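Emp47p (form2) (Saccharomyces cerevisiae, PDB 2A6Z) acts as a calcium-independent, carbohydrate-binding cargo receptor involved in glycoprotein secretion and required for Emp46p to leave the endoplasmic reticulum. Local coordinates at residues P93-L98 and P102-G107; L110-N115 and S157-T162; V161-D164 and L170-V173; I195-Q200 and F211-M216. One frame throughout, in Å; residues are numbered along the deposited sequence.

Contact 1 of 4, residues P93-L98 and P102-G107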
loop_
_atom_site.group_PDB
_atom_site.type_symbol
_atom_site.label_atom_id
_atom_site.label_comp_id
_atom_site.label_asym_id
_atom_site.label_seq_id
_atom_site.Cartn_x
_atom_site.Cartn_y
_atom_site.Cartn_z
ATOM N N PRO A 93 2.942 -1.276 12.971
ATOM C CA PRO A 93 2.191 -2.439 13.448
ATOM C C PRO A 93 3.069 -3.655 13.618
ATOM O O PRO A 93 3.918 -3.963 12.761
ATOM C CB PRO A 93 1.140 -2.618 12.329
ATOM C CG PRO A 93 0.933 -1.209 11.851
ATOM C CD PRO A 93 2.340 -0.634 11.772
ATOM N N ARG A 94 2.831 -4.387 14.721
ATOM C CA ARG A 94 3.655 -5.555 14.966
ATOM C C ARG A 94 3.269 -6.785 14.149
ATOM O O ARG A 94 4.104 -7.642 13.806
ATOM C CB ARG A 94 3.523 -5.869 16.489
ATOM C CG ARG A 94 4.155 -4.775 17.401
ATOM C CD ARG A 94 3.918 -5.163 18.879
ATOM N NE ARG A 94 4.247 -4.037 19.741
ATOM C CZ ARG A 94 3.528 -3.009 20.152
ATOM N NH1 ARG A 94 4.101 -2.096 20.940
ATOM N NH2 ARG A 94 2.250 -2.818 19.837
ATOM N N ASP A 95 1.986 -6.945 13.895
ATOM C CA ASP A 95 1.467 -8.189 13.303
ATOM C C ASP A 95 1.842 -8.271 11.815
ATOM O O ASP A 95 1.760 -7.269 11.112
ATOM C CB ASP A 95 -0.028 -8.315 13.519
ATOM C CG ASP A 95 -0.561 -9.656 13.028
ATOM O OD1 ASP A 95 -0.586 -10.577 13.865
ATOM O OD2 ASP A 95 -0.892 -9.791 11.850
ATOM N N LYS A 96 2.220 -9.463 11.377
ATOM C CA LYS A 96 2.719 -9.736 10.044
ATOM C C LYS A 96 1.876 -10.767 9.306
ATOM O O LYS A 96 2.371 -11.295 8.303
ATOM C CB LYS A 96 4.168 -10.153 10.087
ATOM C CG LYS A 96 5.110 -9.230 10.859
ATOM C CD LYS A 96 5.415 -7.970 10.040
ATOM C CE LYS A 96 6.178 -6.975 10.908
ATOM N NZ LYS A 96 6.919 -5.948 10.097
ATOM N N GLN A 97 0.697 -11.102 9.750
ATOM C CA GLN A 97 -0.006 -12.236 9.216
ATOM C C GLN A 97 -0.823 -12.007 7.973
ATOM O O GLN A 97 -1.364 -12.992 7.408
ATOM C CB GLN A 97 -0.951 -12.801 10.294
ATOM C CG GLN A 97 -0.244 -13.320 11.533
ATOM C CD GLN A 97 -1.215 -13.910 12.525
ATOM O OE1 GLN A 97 -1.673 -15.058 12.328
ATOM N NE2 GLN A 97 -1.631 -13.123 13.530
ATOM N N LEU A 98 -0.940 -10.772 7.483
ATOM C CA LEU A 98 -1.769 -10.477 6.303
ATOM C C LEU A 98 -0.900 -9.751 5.283
ATOM O O LEU A 98 -0.608 -8.570 5.428
ATOM C CB LEU A 98 -2.956 -9.609 6.755
ATOM C CG LEU A 98 -3.913 -9.162 5.615
ATOM C CD1 LEU A 98 -4.454 -10.377 4.863
ATOM C CD2 LEU A 98 -5.005 -8.317 6.228
ATOM N N PRO A 102 -0.522 -6.218 9.176
ATOM C CA PRO A 102 -1.359 -6.607 10.319
ATOM C C PRO A 102 -2.714 -7.162 9.932
ATOM O O PRO A 102 -3.500 -6.516 9.276
ATOM C CB PRO A 102 -1.489 -5.294 11.105
ATOM C CG PRO A 102 -1.373 -4.236 10.003
ATOM C CD PRO A 102 -0.332 -4.767 9.080
ATOM N N VAL A 103 -3.035 -8.372 10.439
ATOM C CA VAL A 103 -4.332 -9.005 10.151
ATOM C C VAL A 103 -5.472 -8.482 10.974
ATOM O O VAL A 103 -6.640 -8.613 10.599
ATOM C CB VAL A 103 -4.175 -10.554 10.307
ATOM C CG1 VAL A 103 -4.078 -10.980 11.767
ATOM C CG2 VAL A 103 -5.321 -11.319 9.634
ATOM N N ASN A 104 -5.178 -7.831 12.093
ATOM C CA ASN A 104 -6.141 -7.229 12.994
ATOM C C ASN A 104 -6.008 -5.730 12.969
ATOM O O ASN A 104 -6.037 -5.101 14.016
ATOM C CB ASN A 104 -5.700 -7.728 14.393
ATOM C CG ASN A 104 -4.243 -7.252 14.705
ATOM O OD1 ASN A 104 -3.299 -7.050 13.871
ATOM N ND2 ASN A 104 -3.963 -6.993 16.003
ATOM N N TYR A 105 -5.852 -5.172 11.767
ATOM C CA TYR A 105 -5.660 -3.693 11.643
ATOM C C TYR A 105 -6.939 -2.942 11.938
ATOM O O TYR A 105 -8.036 -3.488 11.850
ATOM C CB TYR A 105 -5.140 -3.416 10.226
ATOM C CG TYR A 105 -6.129 -3.716 9.153
ATOM C CD1 TYR A 105 -6.962 -2.737 8.579
ATOM C CD2 TYR A 105 -6.240 -5.034 8.649
ATOM C CE1 TYR A 105 -7.871 -3.024 7.583
ATOM C CE2 TYR A 105 -7.160 -5.344 7.651
ATOM C CZ TYR A 105 -7.949 -4.352 7.134
ATOM O OH TYR A 105 -8.877 -4.625 6.132
ATOM N N ASP A 106 -6.756 -1.641 12.229
ATOM C CA ASP A 106 -7.844 -0.687 12.412
ATOM C C ASP A 106 -7.687 0.424 11.406
ATOM O O ASP A 106 -6.870 1.343 11.634
ATOM C CB ASP A 106 -7.730 -0.130 13.850
ATOM C CG ASP A 106 -8.831 0.857 14.171
ATOM O OD1 ASP A 106 -9.746 1.030 13.323
ATOM O OD2 ASP A 106 -8.726 1.465 15.262
ATOM N N GLY A 107 -8.329 0.347 10.269
ATOM C CA GLY A 107 -8.157 1.301 9.224
ATOM C C GLY A 107 -8.393 0.643 7.852
ATOM O O GLY A 107 -9.324 -0.151 7.681
HETATM O O HOH W 1 -0.872 -5.180 14.418
#
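Asp95 and Val103 tie together two segments of the long loop that links strands 81-88 and 108-113, and the Asp95 carboxylate also closes an Asx turn. Val103 N donates to Asp95 OD2 at 2.9 Å, nearly straight at 169°, and Gln97 N reaches Asp95 OD2 at 2.9 Å, completing the turn. The two donors approach from opposite faces of the carboxylate, each above its plane, so this one oxygen is gripped on both sides. The other oxygen is met within the amide plane of Gln97: NE2 lies 2.8 Å from Asp95 OD1, on the syn lone pair. A chi1 of -175°, opposite the backbone N, turns the carboxylate onward along the chain to these donors, and together the three bonds fix its rotation. A water donates to Asn104 OD1 at 3.1 Å and also accepts a weak bond from Asp95 N. Close backbone packing adds a CA-H...O contact, Pro102 CA to Asp95 O at 3.3 Å.

Apolar contacts surround this polar centre. Pro93 CB meets Pro102 CG at 3.8 Å, and both prolines pack on Trp52 of strand 48-58. Separately, Leu98 CB lies 3.9 Å from Val103 CB, while the Leu98 side chain also touches Trp85, whose ring meets that of Tyr105 edge-to-face. Val103 CG1 rests against Gln97 NE2 and Asp95 OD2, and Leu98 CD2 approaches Tyr105 CE2 obliquely at 3.9 Å.

Contact 2 of 4, residues L110-N115 and S157-T162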
loop_
_atom_site.group_PDB
_atom_site.type_symbol
_atom_site.label_atom_id
_atom_site.label_comp_id
_atom_site.label_asym_id
_atom_site.label_seq_id
_atom_site.Cartn_x
_atom_site.Cartn_y
_atom_site.Cartn_z
ATOM N N LEU A 110 -5.236 -1.520 1.189
ATOM C CA LEU A 110 -5.424 -1.600 -0.287
ATOM C C LEU A 110 -4.563 -2.764 -0.755
ATOM O O LEU A 110 -3.340 -2.729 -0.581
ATOM C CB LEU A 110 -4.985 -0.314 -0.984
ATOM C CG LEU A 110 -5.742 0.926 -0.559
ATOM C CD1 LEU A 110 -5.187 2.165 -1.257
ATOM C CD2 LEU A 110 -7.231 0.823 -0.857
ATOM N N LEU A 111 -5.215 -3.760 -1.338
ATOM C CA LEU A 111 -4.530 -4.987 -1.750
ATOM C C LEU A 111 -4.467 -5.059 -3.273
ATOM O O LEU A 111 -5.526 -4.988 -3.932
ATOM C CB LEU A 111 -5.283 -6.216 -1.230
ATOM C CG LEU A 111 -4.735 -7.573 -1.712
ATOM C CD1 LEU A 111 -3.319 -7.825 -1.211
ATOM C CD2 LEU A 111 -5.674 -8.680 -1.218
ATOM N N VAL A 112 -3.274 -5.226 -3.823
ATOM C CA VAL A 112 -3.091 -5.542 -5.226
ATOM C C VAL A 112 -2.642 -6.998 -5.295
ATOM O O VAL A 112 -1.621 -7.397 -4.736
ATOM C CB VAL A 112 -2.086 -4.588 -5.901
ATOM C CG1 VAL A 112 -1.797 -5.048 -7.312
ATOM C CG2 VAL A 112 -2.600 -3.155 -5.856
ATOM N N ASP A 113 -3.456 -7.815 -5.977
ATOM C CA ASP A 113 -3.152 -9.253 -6.089
ATOM C C ASP A 113 -3.946 -9.812 -7.232
ATOM O O ASP A 113 -4.737 -9.126 -7.911
ATOM C CB ASP A 113 -3.349 -10.022 -4.779
ATOM C CG ASP A 113 -4.752 -10.605 -4.644
ATOM O OD1 ASP A 113 -5.733 -9.849 -4.824
ATOM O OD2 ASP A 113 -4.847 -11.843 -4.412
ATOM N N ASN A 114 -3.756 -11.129 -7.491
ATOM C CA ASN A 114 -4.425 -11.736 -8.634
ATOM C C ASN A 114 -5.055 -13.088 -8.271
ATOM O O ASN A 114 -5.427 -13.829 -9.189
ATOM C CB ASN A 114 -3.514 -11.845 -9.840
ATOM C CG ASN A 114 -2.425 -12.889 -9.721
ATOM O OD1 ASN A 114 -2.407 -13.668 -8.786
ATOM N ND2 ASN A 114 -1.506 -12.846 -10.679
ATOM N N ASN A 115 -5.130 -13.429 -6.990
ATOM C CA ASN A 115 -5.614 -14.752 -6.574
ATOM C C ASN A 115 -7.118 -14.832 -6.366
ATOM O O ASN A 115 -7.591 -15.919 -6.015
ATOM C CB ASN A 115 -4.875 -15.177 -5.293
ATOM C CG ASN A 115 -4.763 -16.706 -5.185
ATOM O OD1 ASN A 115 -4.634 -17.417 -6.184
ATOM N ND2 ASN A 115 -4.787 -17.163 -3.965
ATOM N N SER A 157 3.320 1.593 -11.810
ATOM C CA SER A 157 1.966 2.139 -11.648
ATOM C C SER A 157 1.961 3.150 -10.544
ATOM O O SER A 157 2.762 3.068 -9.608
ATOM C CB SER A 157 1.015 1.003 -11.306
ATOM O OG SER A 157 0.915 0.002 -12.287
ATOM N N THR A 158 0.952 4.062 -10.630
ATOM C CA THR A 158 0.793 5.047 -9.576
ATOM C C THR A 158 -0.601 4.904 -8.953
ATOM O O THR A 158 -1.608 5.078 -9.629
ATOM C CB THR A 158 0.917 6.496 -10.113
ATOM O OG1 THR A 158 2.117 6.579 -10.901
ATOM C CG2 THR A 158 1.017 7.479 -8.944
ATOM N N ILE A 159 -0.603 4.575 -7.662
ATOM C CA ILE A 159 -1.861 4.500 -6.899
ATOM C C ILE A 159 -1.993 5.804 -6.138
ATOM O O ILE A 159 -1.129 6.132 -5.328
ATOM C CB ILE A 159 -1.871 3.297 -5.927
ATOM C CG1 ILE A 159 -1.789 1.977 -6.705
ATOM C CG2 ILE A 159 -3.083 3.364 -5.023
ATOM C CD1 ILE A 159 -1.597 0.773 -5.812
ATOM N N ARG A 160 -3.092 6.545 -6.402
ATOM C CA ARG A 160 -3.296 7.838 -5.737
ATOM C C ARG A 160 -4.536 7.722 -4.876
ATOM O O ARG A 160 -5.662 7.510 -5.367
ATOM C CB ARG A 160 -3.476 8.913 -6.833
ATOM C CG ARG A 160 -3.783 10.305 -6.239
ATOM C CD ARG A 160 -3.697 11.345 -7.406
ATOM N NE ARG A 160 -3.659 12.700 -6.818
ATOM C CZ ARG A 160 -4.714 13.456 -6.566
ATOM N NH1 ARG A 160 -5.949 13.034 -6.915
ATOM N NH2 ARG A 160 -4.521 14.627 -5.988
ATOM N N VAL A 161 -4.323 7.850 -3.575
ATOM C CA VAL A 161 -5.377 7.731 -2.573
ATOM C C VAL A 161 -5.661 9.114 -2.041
ATOM O O VAL A 161 -4.748 9.815 -1.577
ATOM C CB VAL A 161 -4.926 6.836 -1.390
ATOM C CG1 VAL A 161 -6.105 6.585 -0.450
ATOM C CG2 VAL A 161 -4.307 5.563 -1.908
ATOM N N THR A 162 -6.932 9.544 -2.100
ATOM C CA THR A 162 -7.308 10.837 -1.575
ATOM C C THR A 162 -8.439 10.661 -0.590
ATOM O O THR A 162 -9.326 9.838 -0.748
ATOM C CB THR A 162 -7.743 11.816 -2.697
ATOM O OG1 THR A 162 -8.736 11.214 -3.529
ATOM C CG2 THR A 162 -6.550 12.243 -3.554
#
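Leu110 and Ile159 both set their first branch carbon opposite the carbonyl carbon and beside the backbone N (chi1 -61° and -63°), and both continue in an extended line, which drives a terminal CD1 methyl across toward the facing strand. The Leu110 methyl slides past Val161 as the two side chains run in opposite senses, and Leu110 CD1 comes to 3.6 Å from Val161 CG2. The Ile159 methyl meets Val112 tip to tip, with Val112 CG2 4.1 Å from Ile159 CD1. A longer touch, Leu110 CD1 to Ile159 CG2 at 4.5 Å, joins the two pairs into one apolar layer. Only methyl groups meet here, and all four residues are buried.

The strand axes stay 11.1 Å apart and run nearly antiparallel, at 159°. That spacing fits two strands facing each other across a beta sandwich, bridged by side chains alone. Strand 108-113 lies between 81-88 and 121-128 in one sheet; strand 153-164 lies between 63-72 and 170-175 in the other. Phe69 of strand 63-72, Phe84 of 81-88 and Val173 of 170-175 all pack against Ile159, closing it in from both sheets.

Contact 3 of 4, residues V161-D164 and L170-V173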
loop_
_atom_site.group_PDB
_atom_site.type_symbol
_atom_site.label_atom_id
_atom_site.label_comp_id
_atom_site.label_asym_id
_atom_site.label_seq_id
_atom_site.Cartn_x
_atom_site.Cartn_y
_atom_site.Cartn_z
ATOM N N VAL A 161 -4.323 7.850 -3.575
ATOM C CA VAL A 161 -5.377 7.731 -2.573
ATOM C C VAL A 161 -5.661 9.114 -2.041
ATOM O O VAL A 161 -4.748 9.815 -1.577
ATOM C CB VAL A 161 -4.926 6.836 -1.390
ATOM C CG1 VAL A 161 -6.105 6.585 -0.450
ATOM C CG2 VAL A 161 -4.307 5.563 -1.908
ATOM N N THR A 162 -6.932 9.544 -2.100
ATOM C CA THR A 162 -7.308 10.837 -1.575
ATOM C C THR A 162 -8.439 10.661 -0.590
ATOM O O THR A 162 -9.326 9.838 -0.748
ATOM C CB THR A 162 -7.743 11.816 -2.697
ATOM O OG1 THR A 162 -8.736 11.214 -3.529
ATOM C CG2 THR A 162 -6.550 12.243 -3.554
ATOM N N TYR A 163 -8.391 11.493 0.479
ATOM C CA TYR A 163 -9.437 11.503 1.481
ATOM C C TYR A 163 -9.809 12.983 1.724
ATOM O O TYR A 163 -8.965 13.759 2.195
ATOM C CB TYR A 163 -8.975 10.830 2.783
ATOM C CG TYR A 163 -10.088 10.729 3.802
ATOM C CD1 TYR A 163 -11.259 10.009 3.545
ATOM C CD2 TYR A 163 -9.986 11.352 5.044
ATOM C CE1 TYR A 163 -12.293 9.903 4.456
ATOM C CE2 TYR A 163 -11.012 11.236 5.964
ATOM C CZ TYR A 163 -12.163 10.547 5.691
ATOM O OH TYR A 163 -13.179 10.387 6.595
ATOM N N ASP A 164 -11.017 13.325 1.310
ATOM C CA ASP A 164 -11.414 14.716 1.184
ATOM C C ASP A 164 -12.534 15.066 2.147
ATOM O O ASP A 164 -13.730 14.812 1.897
ATOM C CB ASP A 164 -11.861 15.009 -0.273
ATOM C CG ASP A 164 -12.012 16.512 -0.531
ATOM O OD1 ASP A 164 -11.892 17.300 0.435
ATOM O OD2 ASP A 164 -12.240 16.852 -1.695
ATOM N N LEU A 170 -15.024 12.056 1.070
ATOM C CA LEU A 170 -14.829 11.200 -0.113
ATOM C C LEU A 170 -13.453 10.522 -0.027
ATOM O O LEU A 170 -12.400 11.188 -0.002
ATOM C CB LEU A 170 -14.893 12.074 -1.372
ATOM C CG LEU A 170 -14.801 11.254 -2.693
ATOM C CD1 LEU A 170 -16.012 10.353 -2.834
ATOM C CD2 LEU A 170 -14.683 12.196 -3.868
ATOM N N LEU A 171 -13.472 9.200 -0.045
ATOM C CA LEU A 171 -12.257 8.350 -0.157
ATOM C C LEU A 171 -12.220 7.871 -1.607
ATOM O O LEU A 171 -13.181 7.234 -2.048
ATOM C CB LEU A 171 -12.358 7.185 0.801
ATOM C CG LEU A 171 -11.264 6.144 0.681
ATOM C CD1 LEU A 171 -9.872 6.747 1.025
ATOM C CD2 LEU A 171 -11.554 4.963 1.612
ATOM N N LYS A 172 -11.141 8.168 -2.301
ATOM C CA LYS A 172 -11.026 7.805 -3.705
ATOM C C LYS A 172 -9.648 7.198 -3.929
ATOM O O LYS A 172 -8.651 7.632 -3.349
ATOM C CB LYS A 172 -11.236 9.034 -4.592
ATOM C CG LYS A 172 -11.117 8.763 -6.088
ATOM C CD LYS A 172 -11.678 9.884 -6.903
ATOM C CE LYS A 172 -10.830 11.075 -6.849
ATOM N NZ LYS A 172 -11.483 12.067 -7.754
ATOM N N VAL A 173 -9.633 6.182 -4.794
ATOM C CA VAL A 173 -8.396 5.607 -5.273
ATOM C C VAL A 173 -8.389 5.716 -6.812
ATOM O O VAL A 173 -9.355 5.316 -7.449
ATOM C CB VAL A 173 -8.245 4.148 -4.827
ATOM C CG1 VAL A 173 -7.017 3.507 -5.459
ATOM C CG2 VAL A 173 -8.195 4.083 -3.303
HETATM O O HOH W 2 -11.132 12.036 -2.389
#
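Thr162 and Lys172 form a hydrogen-bonded pair of this antiparallel hairpin: Thr162 N to Lys172 O is 2.9 Å, at 169°, and Lys172 N to Thr162 O is also 2.9 Å. The next such pair, toward the hairpin turn, is less even. Asp164 N meets Leu170 O at 2.9 Å, but the return bond from Leu170 N to Asp164 O stretches to 3.2 Å and bends to 143°. A water lies between the two pairs, 2.8 Å from Thr162 OG1, and donates to Leu170 O, likewise at 2.8 Å, giving that carbonyl a second partner. Thr162 OG1 sits between its own N and carbonyl carbon (chi1 52°), which turns it across the hairpin to the CB of Lys172; the two side chains run side by side on one face with Asp164 and Leu170. The Asp164 carboxylate bonds to Glu166 N in the turn.

The opposite face carries Val161, Tyr163, Leu171 and Val173. Leu171 CD1 lies alongside Val161 CG1 at 4.0 Å, while Leu171 CB sits at the edge of the Tyr163 ring, 4.1 Å from Tyr163 CD1. Tyr163 OH bonds to Phe188 N, and the Phe188 ring meets the tyrosine edge-to-face. Strand 63-72 pairs with the outer side of 153-164, strand 178-183 with that of 170-175, and Leu110 of the facing sheet packs on Val173.

Contact 4 of 4, residues I195-Q200 and F211-M216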
loop_
_atom_site.group_PDB
_atom_site.type_symbol
_atom_site.label_atom_id
_atom_site.label_comp_id
_atom_site.label_asym_id
_atom_site.label_seq_id
_atom_site.Cartn_x
_atom_site.Cartn_y
_atom_site.Cartn_z
ATOM N N ILE A 195 1.487 4.410 8.040
ATOM C CA ILE A 195 1.463 4.416 6.583
ATOM C C ILE A 195 2.632 3.590 6.127
ATOM O O ILE A 195 3.784 3.813 6.565
ATOM C CB ILE A 195 1.575 5.880 6.071
ATOM C CG1 ILE A 195 0.326 6.671 6.456
ATOM C CG2 ILE A 195 1.862 5.904 4.578
ATOM C CD1 ILE A 195 0.545 8.173 6.383
ATOM N N GLY A 196 2.360 2.611 5.254
ATOM C CA GLY A 196 3.437 1.752 4.792
ATOM C C GLY A 196 2.918 0.797 3.741
ATOM O O GLY A 196 1.763 0.835 3.331
ATOM N N VAL A 197 3.816 -0.046 3.311
ATOM C CA VAL A 197 3.572 -1.020 2.244
ATOM C C VAL A 197 4.283 -2.318 2.611
ATOM O O VAL A 197 5.380 -2.310 3.166
ATOM C CB VAL A 197 3.985 -0.489 0.860
ATOM C CG1 VAL A 197 5.488 -0.134 0.839
ATOM C CG2 VAL A 197 3.636 -1.452 -0.254
ATOM N N THR A 198 3.610 -3.441 2.328
ATOM C CA THR A 198 4.147 -4.748 2.674
ATOM C C THR A 198 3.856 -5.663 1.491
ATOM O O THR A 198 2.897 -5.481 0.727
ATOM C CB THR A 198 3.512 -5.303 3.960
ATOM O OG1 THR A 198 2.121 -5.531 3.778
ATOM C CG2 THR A 198 3.686 -4.345 5.121
ATOM N N ALA A 199 4.662 -6.720 1.352
ATOM C CA ALA A 199 4.399 -7.657 0.230
ATOM C C ALA A 199 4.990 -9.012 0.586
ATOM O O ALA A 199 5.894 -9.153 1.399
ATOM C CB ALA A 199 4.948 -7.178 -1.099
ATOM N N GLN A 200 4.431 -10.018 -0.117
ATOM C CA GLN A 200 4.930 -11.376 -0.067
ATOM C C GLN A 200 4.757 -11.964 -1.475
ATOM O O GLN A 200 3.785 -11.605 -2.168
ATOM C CB GLN A 200 4.192 -12.228 0.967
ATOM C CG GLN A 200 2.736 -12.520 0.526
ATOM C CD GLN A 200 1.862 -13.159 1.558
ATOM O OE1 GLN A 200 2.155 -12.941 2.762
ATOM N NE2 GLN A 200 0.850 -13.903 1.077
ATOM N N PHE A 211 8.118 -7.334 -6.000
ATOM C CA PHE A 211 7.327 -6.120 -5.738
ATOM C C PHE A 211 8.293 -5.026 -5.294
ATOM O O PHE A 211 9.084 -5.259 -4.369
ATOM C CB PHE A 211 6.287 -6.398 -4.647
ATOM C CG PHE A 211 5.163 -7.288 -5.105
ATOM C CD1 PHE A 211 4.171 -6.778 -5.935
ATOM C CD2 PHE A 211 5.132 -8.616 -4.720
ATOM C CE1 PHE A 211 3.108 -7.583 -6.344
ATOM C CE2 PHE A 211 4.035 -9.398 -5.107
ATOM C CZ PHE A 211 3.046 -8.887 -5.919
ATOM N N GLU A 212 8.236 -3.883 -5.956
ATOM C CA GLU A 212 9.276 -2.848 -5.841
ATOM C C GLU A 212 8.633 -1.465 -5.713
ATOM O O GLU A 212 7.626 -1.187 -6.393
ATOM C CB GLU A 212 10.174 -2.862 -7.052
ATOM C CG GLU A 212 10.734 -4.263 -7.310
ATOM C CD GLU A 212 11.756 -4.389 -8.378
ATOM O OE1 GLU A 212 11.960 -3.387 -9.138
ATOM O OE2 GLU A 212 12.364 -5.489 -8.443
ATOM N N ILE A 213 9.219 -0.638 -4.860
ATOM C CA ILE A 213 8.765 0.732 -4.585
ATOM C C ILE A 213 9.738 1.733 -5.157
ATOM O O ILE A 213 10.960 1.663 -4.906
ATOM C CB ILE A 213 8.579 0.964 -3.095
ATOM C CG1 ILE A 213 7.744 -0.115 -2.418
ATOM C CG2 ILE A 213 8.082 2.378 -2.820
ATOM C CD1 ILE A 213 6.295 -0.139 -2.957
ATOM N N PHE A 214 9.266 2.667 -5.985
ATOM C CA PHE A 214 10.112 3.735 -6.523
ATOM C C PHE A 214 10.006 5.041 -5.716
ATOM O O PHE A 214 10.980 5.814 -5.668
ATOM C CB PHE A 214 9.707 4.021 -7.952
ATOM C CG PHE A 214 10.124 3.080 -9.028
ATOM C CD1 PHE A 214 10.104 3.485 -10.373
ATOM C CD2 PHE A 214 10.578 1.787 -8.769
ATOM C CE1 PHE A 214 10.500 2.669 -11.410
ATOM C CE2 PHE A 214 10.993 0.962 -9.816
ATOM C CZ PHE A 214 10.982 1.391 -11.105
ATOM N N LYS A 215 8.817 5.364 -5.199
ATOM C CA LYS A 215 8.539 6.714 -4.688
ATOM C C LYS A 215 7.247 6.654 -3.927
ATOM O O LYS A 215 6.334 5.853 -4.306
ATOM C CB LYS A 215 8.390 7.672 -5.888
ATOM C CG LYS A 215 8.184 9.143 -5.564
ATOM C CD LYS A 215 8.219 10.007 -6.784
ATOM C CE LYS A 215 7.085 9.849 -7.752
ATOM N NZ LYS A 215 7.132 10.964 -8.735
ATOM N N MET A 216 7.087 7.520 -2.943
ATOM C CA MET A 216 5.783 7.742 -2.331
ATOM C C MET A 216 5.724 9.224 -1.991
ATOM O O MET A 216 6.671 9.779 -1.455
ATOM C CB MET A 216 5.597 6.864 -1.077
ATOM C CG MET A 216 4.248 6.961 -0.353
ATOM S SD MET A 216 4.495 8.256 0.901
ATOM C CE MET A 216 2.839 8.352 1.594
#
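Ile213 and Met216, which touch Val197 and Ile195 across the contact, both point toward strand 195-200 although they are three residues apart, an odd spacing for a strand whose side chains should alternate. A classic beta bulge at Phe214 and Lys215, formed against strand 63-72, accounts for the shift. Ile213 meets Val197 tip to tip: CD1 lies 3.9 Å from Val197 CG1 and only slightly farther from CG2, so the methyl rests against both branches of the valine. Val197 CG1 lies between the backbone N and the carbonyl carbon (chi1 59°), leaving both of its methyls turned to the isoleucine. Met216, bent at chi2 (-92°), brings CE to 4.0 Å from Ile195 CG2, crossing it at about a right angle; a second conformer of Met216 makes this touch less certain.

At the other end the backbones draw together, with CA atoms 6.8 Å apart between Ala199 and Phe211. The alanine is small enough for its CB to lie 3.9 Å from Phe211 CB, and the ring continues beside the backbone until CE2 is 3.7 Å from Gln200 O. Trp67, Ile82 and Phe84 pack on Val197, and Ile82 also on Phe211. Two strands from different sheets, meeting through inward-facing apolar side chains, are characteristic of the beta sandwich of legume-like lectins.

Contacts 2 and 4 both cross the interior of the sandwich, each joining a strand of the sheet that contains 108-113 and 192-200 to one of the sheet that contains 153-164 and 210-220; their centres are about 10 Å apart. Contact 3 lies within the second sheet. It shares Val161 and Thr162 with contact 2, about 13 Å away between centres, and Val173 packs on Leu110 and Ile159. Contact 1 lies in the loop leading directly into strand 108-113, its centre about 18 Å from that of contact 2. Along the chain the order is 1, 2, 3, 4, with 3 beginning on the strand where 2 ends; strands distant in sequence thus face each other across one sandwich.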